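Local coordinates for protein Crov588 (Cafeteriavirus, PDB 6NYR) that is of unknown function but folds as a leucine-rich-repeat solenoid of FNIP-type repeats bent round into a nearly closed ring, at residues T9-N14 against K26-P31; N70-T73 against E78-Y81; E90-L95 against L102-V107; I661-I666 against F673-F678. All blocks are in the same frame, centred on the assembly; numbering follows the deposited sequence.

Interaction 1 (T9-N14 against K26-P31); sequences TILTFN and KILSNP
L11 and F13 meet I27 and L28 in a purely apolar contact that packs the inner strand 10-12 and the residue just after it against the short helix 25-28, near the N-terminal end of the ring. No hydrogen bond spans the two segments, so the pairing rests on apolar packing, with the CA atoms of L11 and L28 8.3 Å apart. One methyl does most of the work: CD2 of L28 sits 4.0 Å from CD1 of L11. The same L28 methyl also lies 4.0 Å from CZ of F13, meeting the phenyl ring obliquely. With its CG anti to the backbone N (chi1 179°), L11 holds its branch out from the strand, where CD1 finds a second neighbour, CG2 of I27, at 4.1 Å. The leucine crosses both helix side chains at about a right angle, as F13 crosses L28. This is the leucine-rich-repeat principle in small: a strand on the concave surface sends apolar side chains into the interior, and a returning segment on the outer side fills the same layer, here a turn of helix. The core continues beyond the two segments. The F13 ring meets that of F38, further along the chain, with the planes almost parallel, and that of F17, from the connecting loop, at a steeper tilt, while L28 also touches I36 of the next strand and P51. Polar groups are dealt with beside this layer: the carbonyl oxygen of L28 accepts a hydrogen bond from ND2 of N53, and OG1 of T12 is hydrogen-bonded to OE1 of E37.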
loop_
_atom_site.group_PDB
_atom_site.type_symbol
_atom_site.label_atom_id
_atom_site.label_comp_id
_atom_site.label_asym_id
_atom_site.label_seq_id
_atom_site.Cartn_x
_atom_site.Cartn_y
_atom_site.Cartn_z
ATOM N N THR A 9 18.971 3.071 11.826
ATOM C CA THR A 9 19.277 3.605 13.146
ATOM C C THR A 9 18.284 3.205 14.230
ATOM O O THR A 9 18.563 3.384 15.421
ATOM C CB THR A 9 19.430 5.132 13.132
ATOM O OG1 THR A 9 18.169 5.705 12.762
ATOM C CG2 THR A 9 20.513 5.579 12.154
ATOM N N ILE A 10 17.135 2.681 13.836
ATOM C CA ILE A 10 16.033 2.416 14.750
ATOM C C ILE A 10 16.125 0.978 15.248
ATOM O O ILE A 10 16.104 0.026 14.460
ATOM C CB ILE A 10 14.676 2.689 14.075
ATOM C CG1 ILE A 10 14.647 4.127 13.550
ATOM C CG2 ILE A 10 13.533 2.424 15.040
ATOM C CD1 ILE A 10 13.297 4.583 13.037
ATOM N N LEU A 11 16.234 0.823 16.562
ATOM C CA LEU A 11 16.038 -0.453 17.236
ATOM C C LEU A 11 14.593 -0.552 17.714
ATOM O O LEU A 11 14.099 0.347 18.406
ATOM C CB LEU A 11 16.994 -0.608 18.419
ATOM C CG LEU A 11 16.853 -1.896 19.221
ATOM C CD1 LEU A 11 18.171 -2.271 19.893
ATOM C CD2 LEU A 11 15.753 -1.769 20.276
ATOM N N THR A 12 13.918 -1.642 17.352
ATOM C CA THR A 12 12.533 -1.887 17.727
ATOM C C THR A 12 12.477 -3.156 18.564
ATOM O O THR A 12 12.852 -4.231 18.085
ATOM C CB THR A 12 11.645 -2.026 16.486
ATOM O OG1 THR A 12 11.800 -0.877 15.644
ATOM C CG2 THR A 12 10.179 -2.169 16.884
ATOM N N PHE A 13 12.004 -3.039 19.803
ATOM C CA PHE A 13 11.770 -4.220 20.616
ATOM C C PHE A 13 10.520 -4.957 20.128
ATOM O O PHE A 13 9.741 -4.449 19.317
ATOM C CB PHE A 13 11.616 -3.851 22.087
ATOM C CG PHE A 13 12.911 -3.538 22.774
ATOM C CD1 PHE A 13 13.435 -2.258 22.745
ATOM C CD2 PHE A 13 13.603 -4.525 23.457
ATOM C CE1 PHE A 13 14.623 -1.967 23.387
ATOM C CE2 PHE A 13 14.794 -4.239 24.097
ATOM C CZ PHE A 13 15.305 -2.959 24.060
ATOM N N ASN A 14 10.337 -6.178 20.628
ATOM C CA ASN A 14 9.160 -6.962 20.274
ATOM C C ASN A 14 7.909 -6.238 20.747
ATOM O O ASN A 14 7.946 -5.465 21.707
ATOM C CB ASN A 14 9.267 -8.362 20.905
ATOM C CG ASN A 14 8.688 -9.445 20.016
ATOM O OD1 ASN A 14 9.437 -10.246 19.461
ATOM N ND2 ASN A 14 7.360 -9.529 19.941
ATOM N N LYS A 26 24.676 -2.800 26.897
ATOM C CA LYS A 26 25.599 -3.079 25.804
ATOM C C LYS A 26 24.887 -3.018 24.458
ATOM O O LYS A 26 25.350 -2.350 23.527
ATOM C CB LYS A 26 26.260 -4.444 26.020
ATOM C CG LYS A 26 25.296 -5.623 26.104
ATOM C CD LYS A 26 26.051 -6.957 26.215
ATOM C CE LYS A 26 26.776 -7.095 27.554
ATOM N NZ LYS A 26 25.836 -7.229 28.704
ATOM N N ILE A 27 23.746 -3.702 24.339
ATOM C CA ILE A 27 23.019 -3.712 23.074
ATOM C C ILE A 27 22.606 -2.296 22.691
ATOM O O ILE A 27 22.688 -1.902 21.520
ATOM C CB ILE A 27 21.797 -4.647 23.162
ATOM C CG1 ILE A 27 22.237 -6.093 23.380
ATOM C CG2 ILE A 27 20.945 -4.522 21.902
ATOM C CD1 ILE A 27 21.109 -7.020 23.805
ATOM N N LEU A 28 22.156 -1.511 23.670
ATOM C CA LEU A 28 21.616 -0.188 23.391
ATOM C C LEU A 28 22.694 0.865 23.177
ATOM O O LEU A 28 22.373 1.972 22.730
ATOM C CB LEU A 28 20.691 0.242 24.531
ATOM C CG LEU A 28 19.474 -0.660 24.756
ATOM C CD1 LEU A 28 18.734 -0.273 26.030
ATOM C CD2 LEU A 28 18.539 -0.616 23.552
ATOM N N SER A 29 23.953 0.555 23.479
ATOM C CA SER A 29 25.048 1.492 23.262
ATOM C C SER A 29 25.638 1.415 21.854
ATOM O O SER A 29 26.615 2.115 21.571
ATOM C CB SER A 29 26.159 1.250 24.291
ATOM O OG SER A 29 25.665 1.371 25.611
ATOM N N ASN A 30 25.074 0.597 20.971
ATOM C CA ASN A 30 25.570 0.463 19.603
ATOM C C ASN A 30 25.544 1.820 18.909
ATOM O O ASN A 30 24.460 2.393 18.728
ATOM C CB ASN A 30 24.705 -0.565 18.873
ATOM C CG ASN A 30 25.103 -0.753 17.429
ATOM O OD1 ASN A 30 26.040 -0.123 16.942
ATOM N ND2 ASN A 30 24.403 -1.644 16.735
ATOM N N PRO A 31 26.694 2.364 18.498
ATOM C CA PRO A 31 26.721 3.764 18.048
ATOM C C PRO A 31 25.976 4.068 16.756
ATOM O O PRO A 31 25.957 5.240 16.357
ATOM C CB PRO A 31 28.226 4.053 17.869
ATOM C CG PRO A 31 28.928 3.023 18.692
ATOM C CD PRO A 31 28.051 1.792 18.616
#

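Interaction 2 (N70-T73 against E78-Y81); sequences NFLT and EIYY
L72 reaches from the loop 70-73 into the interior and turns its two methyls to different residues of the segment 78-81, CD1 toward I79 and CD2 toward Y81. The leucine is in a conformation uncommon for this residue, and its torsions, chi1 at -77° and chi2 at -44°, give the two methyls these aims. I79, on the strand, is extended: it sends CG1 away from its own amide nitrogen (chi1 -173°), which carries CD1 out to within 4.3 Å of CD1 of L72. The second methyl, CD2 of L72, lies 4.4 Å from OH of Y81, a plain packing contact. Within the strand segment, CG1 of I79 also rests 3.9 Å above one face of the Y81 ring, offset toward its rim. I79 thus touches the ring through CG1 and the loop leucine through CD1. Further partners of the Y81 ring are F59, H87, which meets it edge-to-face, and K85, in a cation-pi contact. Across the strand from I79, a different chemistry rules: OH of Y80 donates a hydrogen bond to OE1 of E78 at 2.6 Å, reaching the carboxylate oxygen from above its plane. The split is that of a leucine-rich-repeat strand, apolar toward the core and polar on the concave surface. Between the two segments themselves methyls meet a methyl and a tyrosine hydroxyl, without a hydrogen bond; the contact therefore lacks directional constraint, and its geometry is probably set by packing and by the backbone bonds that join strand 78-80 to its neighbours.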
loop_
_atom_site.group_PDB
_atom_site.type_symbol
_atom_site.label_atom_id
_atom_site.label_comp_id
_atom_site.label_asym_id
_atom_site.label_seq_id
_atom_site.Cartn_x
_atom_site.Cartn_y
_atom_site.Cartn_z
ATOM N N ASN A 70 12.023 10.363 35.544
ATOM C CA ASN A 70 12.584 11.627 35.989
ATOM C C ASN A 70 14.051 11.838 35.640
ATOM O O ASN A 70 14.597 12.896 35.976
ATOM C CB ASN A 70 12.412 11.772 37.511
ATOM C CG ASN A 70 10.989 12.094 37.909
ATOM O OD1 ASN A 70 10.604 13.261 37.978
ATOM N ND2 ASN A 70 10.196 11.059 38.164
ATOM N N PHE A 71 14.709 10.878 34.992
ATOM C CA PHE A 71 16.133 10.988 34.712
ATOM C C PHE A 71 16.443 10.570 33.276
ATOM O O PHE A 71 17.242 9.674 33.013
ATOM C CB PHE A 71 16.939 10.163 35.717
ATOM C CG PHE A 71 16.935 10.737 37.101
ATOM C CD1 PHE A 71 17.633 11.901 37.372
ATOM C CD2 PHE A 71 16.231 10.132 38.126
ATOM C CE1 PHE A 71 17.634 12.449 38.636
ATOM C CE2 PHE A 71 16.226 10.676 39.398
ATOM C CZ PHE A 71 16.931 11.837 39.652
ATOM N N LEU A 72 15.811 11.245 32.320
ATOM C CA LEU A 72 16.155 11.007 30.930
ATOM C C LEU A 72 17.547 11.553 30.628
ATOM O O LEU A 72 18.005 12.527 31.236
ATOM C CB LEU A 72 15.157 11.679 29.987
ATOM C CG LEU A 72 13.782 11.060 29.755
ATOM C CD1 LEU A 72 13.834 9.574 29.562
ATOM C CD2 LEU A 72 12.898 11.454 30.937
ATOM N N THR A 73 18.214 10.925 29.663
ATOM C CA THR A 73 19.512 11.398 29.205
ATOM C C THR A 73 19.417 12.863 28.794
ATOM O O THR A 73 18.406 13.307 28.239
ATOM C CB THR A 73 19.989 10.537 28.031
ATOM O OG1 THR A 73 20.088 9.169 28.453
ATOM C CG2 THR A 73 21.341 11.006 27.526
ATOM N N GLU A 78 13.901 13.740 21.582
ATOM C CA GLU A 78 12.530 13.394 21.240
ATOM C C GLU A 78 12.063 12.261 22.135
ATOM O O GLU A 78 12.819 11.323 22.403
ATOM C CB GLU A 78 12.412 12.958 19.777
ATOM C CG GLU A 78 13.137 13.842 18.806
ATOM C CD GLU A 78 12.839 13.498 17.354
ATOM O OE1 GLU A 78 11.957 12.651 17.115
ATOM O OE2 GLU A 78 13.501 14.070 16.457
ATOM N N ILE A 79 10.825 12.355 22.609
ATOM C CA ILE A 79 10.186 11.236 23.289
ATOM C C ILE A 79 8.681 11.353 23.098
ATOM O O ILE A 79 8.098 12.432 23.244
ATOM C CB ILE A 79 10.547 11.171 24.790
ATOM C CG1 ILE A 79 9.987 9.869 25.381
ATOM C CG2 ILE A 79 9.980 12.369 25.534
ATOM C CD1 ILE A 79 10.557 9.501 26.718
ATOM N N TYR A 80 8.055 10.222 22.778
ATOM C CA TYR A 80 6.628 10.154 22.490
ATOM C C TYR A 80 6.008 9.078 23.367
ATOM O O TYR A 80 6.399 7.909 23.286
ATOM C CB TYR A 80 6.396 9.851 21.008
ATOM C CG TYR A 80 7.211 10.735 20.085
ATOM C CD1 TYR A 80 6.677 11.904 19.566
ATOM C CD2 TYR A 80 8.516 10.404 19.739
ATOM C CE1 TYR A 80 7.412 12.716 18.727
ATOM C CE2 TYR A 80 9.262 11.213 18.899
ATOM C CZ TYR A 80 8.706 12.370 18.395
ATOM O OH TYR A 80 9.439 13.180 17.560
ATOM N N TYR A 81 5.055 9.473 24.206
ATOM C CA TYR A 81 4.426 8.561 25.148
ATOM C C TYR A 81 3.082 8.066 24.615
ATOM O O TYR A 81 2.504 8.626 23.678
ATOM C CB TYR A 81 4.237 9.232 26.514
ATOM C CG TYR A 81 5.512 9.459 27.293
ATOM C CD1 TYR A 81 6.158 8.402 27.921
ATOM C CD2 TYR A 81 6.060 10.728 27.418
ATOM C CE1 TYR A 81 7.317 8.599 28.647
ATOM C CE2 TYR A 81 7.225 10.936 28.140
ATOM C CZ TYR A 81 7.845 9.866 28.754
ATOM O OH TYR A 81 9.002 10.059 29.476
#

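Interaction 3 (E90-L95 against L102-V107); sequences EELQNL and LKLGDV
L92 and L95, from the helix 89-93 and the residues after it, face L104 and L102 in two leucine pairs that make up the apolar part of this contact. CD2 of L92 lies 3.8 Å from CD2 of L104, and CD1 of L95 lies 3.9 Å from CD2 of L102; in each pair the side chains cross at about a right angle. L102 points inward from its strand with CG trans to its amide nitrogen (chi1 167°), whereas the other three have CG beside it. All four are buried, a leucine core of the kind that gives leucine-rich repeats their name, with a helix turn on the outer side packed over strand 101-103; both segments fall within an FNIP repeat. No polar bond crosses between the segments; K103 and D106 bond within 102-107 and outside it. NZ of K103 is gripped by three oxygens: OD1 of D106 at 3.0 Å, in a salt bridge that meets the carboxylate from above its plane; the carbonyl oxygen of L104 at 3.0 Å, approached nearly head-on (161°); and the carbonyl oxygen of Y81. D106 OD1 also accepts the backbone N-H of E128, while E91 forms a salt bridge with K85.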
loop_
_atom_site.group_PDB
_atom_site.type_symbol
_atom_site.label_atom_id
_atom_site.label_comp_id
_atom_site.label_asym_id
_atom_site.label_seq_id
_atom_site.Cartn_x
_atom_site.Cartn_y
_atom_site.Cartn_z
ATOM N N GLU A 90 6.141 17.748 38.334
ATOM C CA GLU A 90 7.542 17.481 38.631
ATOM C C GLU A 90 8.208 16.715 37.495
ATOM O O GLU A 90 9.284 17.096 37.022
ATOM C CB GLU A 90 7.662 16.702 39.944
ATOM C CG GLU A 90 9.082 16.231 40.242
ATOM C CD GLU A 90 9.338 16.004 41.720
ATOM O OE1 GLU A 90 9.144 16.953 42.509
ATOM O OE2 GLU A 90 9.744 14.883 42.092
ATOM N N GLU A 91 7.588 15.618 37.052
ATOM C CA GLU A 91 8.146 14.844 35.948
ATOM C C GLU A 91 8.446 15.731 34.744
ATOM O O GLU A 91 9.521 15.639 34.138
ATOM C CB GLU A 91 7.191 13.712 35.559
ATOM C CG GLU A 91 7.602 12.989 34.286
ATOM C CD GLU A 91 7.048 11.580 34.196
ATOM O OE1 GLU A 91 6.648 11.016 35.237
ATOM O OE2 GLU A 91 7.022 11.030 33.076
ATOM N N LEU A 92 7.495 16.591 34.369
ATOM C CA LEU A 92 7.691 17.438 33.197
ATOM C C LEU A 92 8.812 18.441 33.432
ATOM O O LEU A 92 9.591 18.745 32.520
ATOM C CB LEU A 92 6.392 18.159 32.849
ATOM C CG LEU A 92 5.181 17.263 32.587
ATOM C CD1 LEU A 92 3.988 18.107 32.154
ATOM C CD2 LEU A 92 5.511 16.190 31.561
ATOM N N GLN A 93 8.897 18.971 34.652
ATOM C CA GLN A 93 9.966 19.892 35.012
ATOM C C GLN A 93 11.323 19.203 34.996
ATOM O O GLN A 93 12.352 19.863 34.805
ATOM C CB GLN A 93 9.659 20.457 36.398
ATOM C CG GLN A 93 10.164 21.838 36.693
ATOM C CD GLN A 93 9.389 22.468 37.843
ATOM O OE1 GLN A 93 8.339 21.964 38.248
ATOM N NE2 GLN A 93 9.902 23.571 38.372
ATOM N N ASN A 94 11.343 17.885 35.173
ATOM C CA ASN A 94 12.575 17.114 35.135
ATOM C C ASN A 94 12.934 16.617 33.742
ATOM O O ASN A 94 13.978 15.979 33.585
ATOM C CB ASN A 94 12.469 15.919 36.091
ATOM C CG ASN A 94 12.528 16.336 37.548
ATOM O OD1 ASN A 94 13.028 17.414 37.877
ATOM N ND2 ASN A 94 12.018 15.485 38.432
ATOM N N LEU A 95 12.107 16.886 32.733
ATOM C CA LEU A 95 12.492 16.581 31.364
ATOM C C LEU A 95 13.797 17.302 31.021
ATOM O O LEU A 95 14.039 18.422 31.484
ATOM C CB LEU A 95 11.394 16.996 30.387
ATOM C CG LEU A 95 10.101 16.181 30.412
ATOM C CD1 LEU A 95 9.050 16.824 29.511
ATOM C CD2 LEU A 95 10.341 14.737 29.998
ATOM N N LEU A 102 8.105 16.389 21.763
ATOM C CA LEU A 102 7.472 15.729 22.893
ATOM C C LEU A 102 6.010 15.463 22.593
ATOM O O LEU A 102 5.285 16.371 22.176
ATOM C CB LEU A 102 7.591 16.594 24.153
ATOM C CG LEU A 102 6.749 16.224 25.374
ATOM C CD1 LEU A 102 7.195 14.916 25.991
ATOM C CD2 LEU A 102 6.804 17.370 26.394
ATOM N N LYS A 103 5.588 14.223 22.809
ATOM C CA LYS A 103 4.177 13.891 22.932
ATOM C C LYS A 103 3.924 13.418 24.359
ATOM O O LYS A 103 4.549 12.453 24.818
ATOM C CB LYS A 103 3.728 12.816 21.944
ATOM C CG LYS A 103 2.238 12.512 22.098
ATOM C CD LYS A 103 1.790 11.311 21.285
ATOM C CE LYS A 103 0.357 10.917 21.640
ATOM N NZ LYS A 103 0.208 10.510 23.071
ATOM N N LEU A 104 3.022 14.101 25.056
ATOM C CA LEU A 104 2.663 13.732 26.414
ATOM C C LEU A 104 1.817 12.462 26.427
ATOM O O LEU A 104 1.159 12.108 25.444
ATOM C CB LEU A 104 1.889 14.868 27.078
ATOM C CG LEU A 104 2.650 16.185 27.217
ATOM C CD1 LEU A 104 1.716 17.314 27.617
ATOM C CD2 LEU A 104 3.779 16.027 28.224
ATOM N N GLY A 105 1.859 11.761 27.559
ATOM C CA GLY A 105 0.977 10.626 27.747
ATOM C C GLY A 105 -0.484 11.036 27.703
ATOM O O GLY A 105 -0.842 12.183 27.975
ATOM N N ASP A 106 -1.339 10.077 27.353
ATOM C CA ASP A 106 -2.749 10.374 27.143
ATOM C C ASP A 106 -3.536 10.511 28.438
ATOM O O ASP A 106 -4.638 11.069 28.412
ATOM C CB ASP A 106 -3.380 9.287 26.269
ATOM C CG ASP A 106 -2.854 9.309 24.845
ATOM O OD1 ASP A 106 -2.536 10.406 24.339
ATOM O OD2 ASP A 106 -2.748 8.226 24.233
ATOM N N VAL A 107 -3.013 10.020 29.560
ATOM C CA VAL A 107 -3.712 10.219 30.823
ATOM C C VAL A 107 -3.530 11.646 31.337
ATOM O O VAL A 107 -4.437 12.198 31.972
ATOM C CB VAL A 107 -3.238 9.212 31.882
ATOM C CG1 VAL A 107 -3.915 9.487 33.225
ATOM C CG2 VAL A 107 -3.504 7.784 31.433
#

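Interaction 4 (I661-I666 against F673-F678); sequences IILKNI and FKIEYF
L663 points from the end of helix 659-662 at I675 and Y677 of strand 674-678, the last strand of the leucine-rich-repeat solenoid, so the contact packs its C-terminal end. Apolar packing comes first. CD1 of L663 and CD1 of I675 meet tip to tip at 3.8 Å, the leucine CG lying beside the backbone N (chi1 -54°). The same leucine methyl then serves the aromatic partner: CD1 of L663 sits at the edge of the Y677 ring, near its plane, 3.5 Å from OH of Y677. The two side chains come from opposite directions, and no hydrogen bond links the segments. Within 661-666, backbone bonding shapes the chain: L663 leaves the helix and opens a type I beta turn, which reverses the chain and is closed by a hydrogen bond from N of I666 to O of L663 at 3.2 Å. Aromatic contacts complete the account. Y656 meets the tyrosine ring edge-to-face, and the strand itself provides a partner for one face, since CG2 of I675 stands 3.4 Å above the plane of the Y677 ring, displaced toward its rim.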
loop_
_atom_site.group_PDB
_atom_site.type_symbol
_atom_site.label_atom_id
_atom_site.label_comp_id
_atom_site.label_asym_id
_atom_site.label_seq_id
_atom_site.Cartn_x
_atom_site.Cartn_y
_atom_site.Cartn_z
ATOM N N ILE A 661 13.378 -29.287 23.745
ATOM C CA ILE A 661 13.691 -30.601 23.197
ATOM C C ILE A 661 14.697 -30.496 22.059
ATOM O O ILE A 661 15.566 -31.359 21.906
ATOM C CB ILE A 661 12.401 -31.308 22.733
ATOM C CG1 ILE A 661 11.425 -31.477 23.894
ATOM C CG2 ILE A 661 12.749 -32.665 22.121
ATOM C CD1 ILE A 661 11.652 -32.706 24.741
ATOM N N ILE A 662 14.591 -29.445 21.245
ATOM C CA ILE A 662 15.451 -29.325 20.074
ATOM C C ILE A 662 16.855 -28.906 20.479
ATOM O O ILE A 662 17.844 -29.345 19.881
ATOM C CB ILE A 662 14.841 -28.331 19.070
ATOM C CG1 ILE A 662 13.426 -28.755 18.681
ATOM C CG2 ILE A 662 15.718 -28.210 17.828
ATOM C CD1 ILE A 662 12.636 -27.672 17.961
ATOM N N LEU A 663 16.963 -28.053 21.494
ATOM C CA LEU A 663 18.234 -27.489 21.921
ATOM C C LEU A 663 18.768 -28.152 23.183
ATOM O O LEU A 663 19.667 -27.605 23.833
ATOM C CB LEU A 663 18.084 -25.981 22.125
ATOM C CG LEU A 663 17.510 -25.237 20.916
ATOM C CD1 LEU A 663 17.429 -23.738 21.166
ATOM C CD2 LEU A 663 18.339 -25.522 19.668
ATOM N N LYS A 664 18.231 -29.322 23.536
ATOM C CA LYS A 664 18.719 -30.069 24.690
ATOM C C LYS A 664 20.239 -30.141 24.701
ATOM O O LYS A 664 20.884 -29.829 25.709
ATOM C CB LYS A 664 18.111 -31.474 24.673
ATOM C CG LYS A 664 18.319 -32.295 25.935
ATOM C CD LYS A 664 18.183 -33.784 25.611
ATOM C CE LYS A 664 18.380 -34.668 26.831
ATOM N NZ LYS A 664 17.107 -34.899 27.570
ATOM N N ASN A 665 20.829 -30.540 23.576
ATOM C CA ASN A 665 22.264 -30.792 23.472
ATOM C C ASN A 665 22.988 -29.661 22.759
ATOM O O ASN A 665 23.902 -29.905 21.965
ATOM C CB ASN A 665 22.516 -32.116 22.751
ATOM C CG ASN A 665 21.686 -33.255 23.311
ATOM O OD1 ASN A 665 20.796 -33.782 22.638
ATOM N ND2 ASN A 665 21.981 -33.650 24.544
ATOM N N ILE A 666 22.598 -28.412 23.007
ATOM C CA ILE A 666 23.194 -27.268 22.324
ATOM C C ILE A 666 23.357 -26.142 23.336
ATOM O O ILE A 666 22.363 -25.606 23.836
ATOM C CB ILE A 666 22.347 -26.795 21.132
ATOM C CG1 ILE A 666 22.390 -27.829 20.008
ATOM C CG2 ILE A 666 22.835 -25.442 20.632
ATOM C CD1 ILE A 666 21.351 -27.604 18.932
ATOM N N PHE A 673 25.518 -19.145 15.350
ATOM C CA PHE A 673 24.323 -18.759 14.616
ATOM C C PHE A 673 23.285 -18.162 15.562
ATOM O O PHE A 673 23.416 -18.203 16.787
ATOM C CB PHE A 673 23.727 -19.956 13.862
ATOM C CG PHE A 673 23.350 -21.106 14.748
ATOM C CD1 PHE A 673 22.095 -21.164 15.336
ATOM C CD2 PHE A 673 24.246 -22.131 14.990
ATOM C CE1 PHE A 673 21.747 -22.222 16.152
ATOM C CE2 PHE A 673 23.902 -23.191 15.806
ATOM C CZ PHE A 673 22.654 -23.234 16.387
ATOM N N LYS A 674 22.247 -17.596 14.959
ATOM C CA LYS A 674 21.168 -16.912 15.657
ATOM C C LYS A 674 19.905 -17.756 15.581
ATOM O O LYS A 674 19.599 -18.341 14.539
ATOM C CB LYS A 674 20.958 -15.530 15.038
ATOM C CG LYS A 674 19.735 -14.782 15.492
ATOM C CD LYS A 674 18.781 -14.609 14.321
ATOM C CE LYS A 674 17.775 -13.500 14.586
ATOM N NZ LYS A 674 18.384 -12.159 14.363
ATOM N N ILE A 675 19.181 -17.830 16.695
ATOM C CA ILE A 675 17.984 -18.656 16.798
ATOM C C ILE A 675 16.764 -17.744 16.801
ATOM O O ILE A 675 16.652 -16.844 17.642
ATOM C CB ILE A 675 18.003 -19.537 18.056
ATOM C CG1 ILE A 675 19.129 -20.567 17.976
ATOM C CG2 ILE A 675 16.662 -20.240 18.230
ATOM C CD1 ILE A 675 19.514 -21.153 19.316
ATOM N N GLU A 676 15.858 -17.981 15.857
ATOM C CA GLU A 676 14.591 -17.265 15.765
ATOM C C GLU A 676 13.459 -18.200 16.172
ATOM O O GLU A 676 13.342 -19.306 15.635
ATOM C CB GLU A 676 14.359 -16.750 14.342
ATOM C CG GLU A 676 15.200 -15.540 13.977
ATOM C CD GLU A 676 14.972 -15.068 12.551
ATOM O OE1 GLU A 676 13.959 -15.469 11.944
ATOM O OE2 GLU A 676 15.817 -14.305 12.035
ATOM N N TYR A 677 12.625 -17.755 17.105
ATOM C CA TYR A 677 11.485 -18.544 17.553
ATOM C C TYR A 677 10.205 -18.012 16.916
ATOM O O TYR A 677 10.094 -16.826 16.596
ATOM C CB TYR A 677 11.346 -18.521 19.082
ATOM C CG TYR A 677 12.524 -19.121 19.817
ATOM C CD1 TYR A 677 12.874 -20.453 19.635
ATOM C CD2 TYR A 677 13.276 -18.362 20.708
ATOM C CE1 TYR A 677 13.951 -21.007 20.302
ATOM C CE2 TYR A 677 14.352 -18.912 21.383
ATOM C CZ TYR A 677 14.682 -20.234 21.176
ATOM O OH TYR A 677 15.750 -20.781 21.846
ATOM N N PHE A 678 9.241 -18.908 16.721
ATOM C CA PHE A 678 7.902 -18.512 16.305
ATOM C C PHE A 678 6.869 -19.165 17.213
ATOM O O PHE A 678 7.154 -20.124 17.939
ATOM C CB PHE A 678 7.611 -18.856 14.824
ATOM C CG PHE A 678 7.660 -20.324 14.498
ATOM C CD1 PHE A 678 6.539 -21.125 14.653
ATOM C CD2 PHE A 678 8.822 -20.896 14.005
ATOM C CE1 PHE A 678 6.583 -22.471 14.344
ATOM C CE2 PHE A 678 8.871 -22.241 13.695
ATOM C CZ PHE A 678 7.749 -23.027 13.861
#

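In the fold
Followed from the N terminus, the four contacts come in series: each closes a loop of four to eleven residues before the next opens, and none nests or crosses. Each ties an outer segment to an inner strand: interaction 1 helix 25-28 to strand 10-12, interaction 2 loop 70-73 to strand 78-80, interaction 3 helix 89-93 to strand 101-103, interaction 4 the end of helix 659-662 to strand 674-678. Interactions 2 and 3 touch where N70 OD1 meets N94 ND2. More than 550 residues then run round the ring before interaction 4, yet its centre is about 23 Å from that of interaction 1, nearest atoms about 7 Å apart, so the solenoid's two ends face each other across the closure.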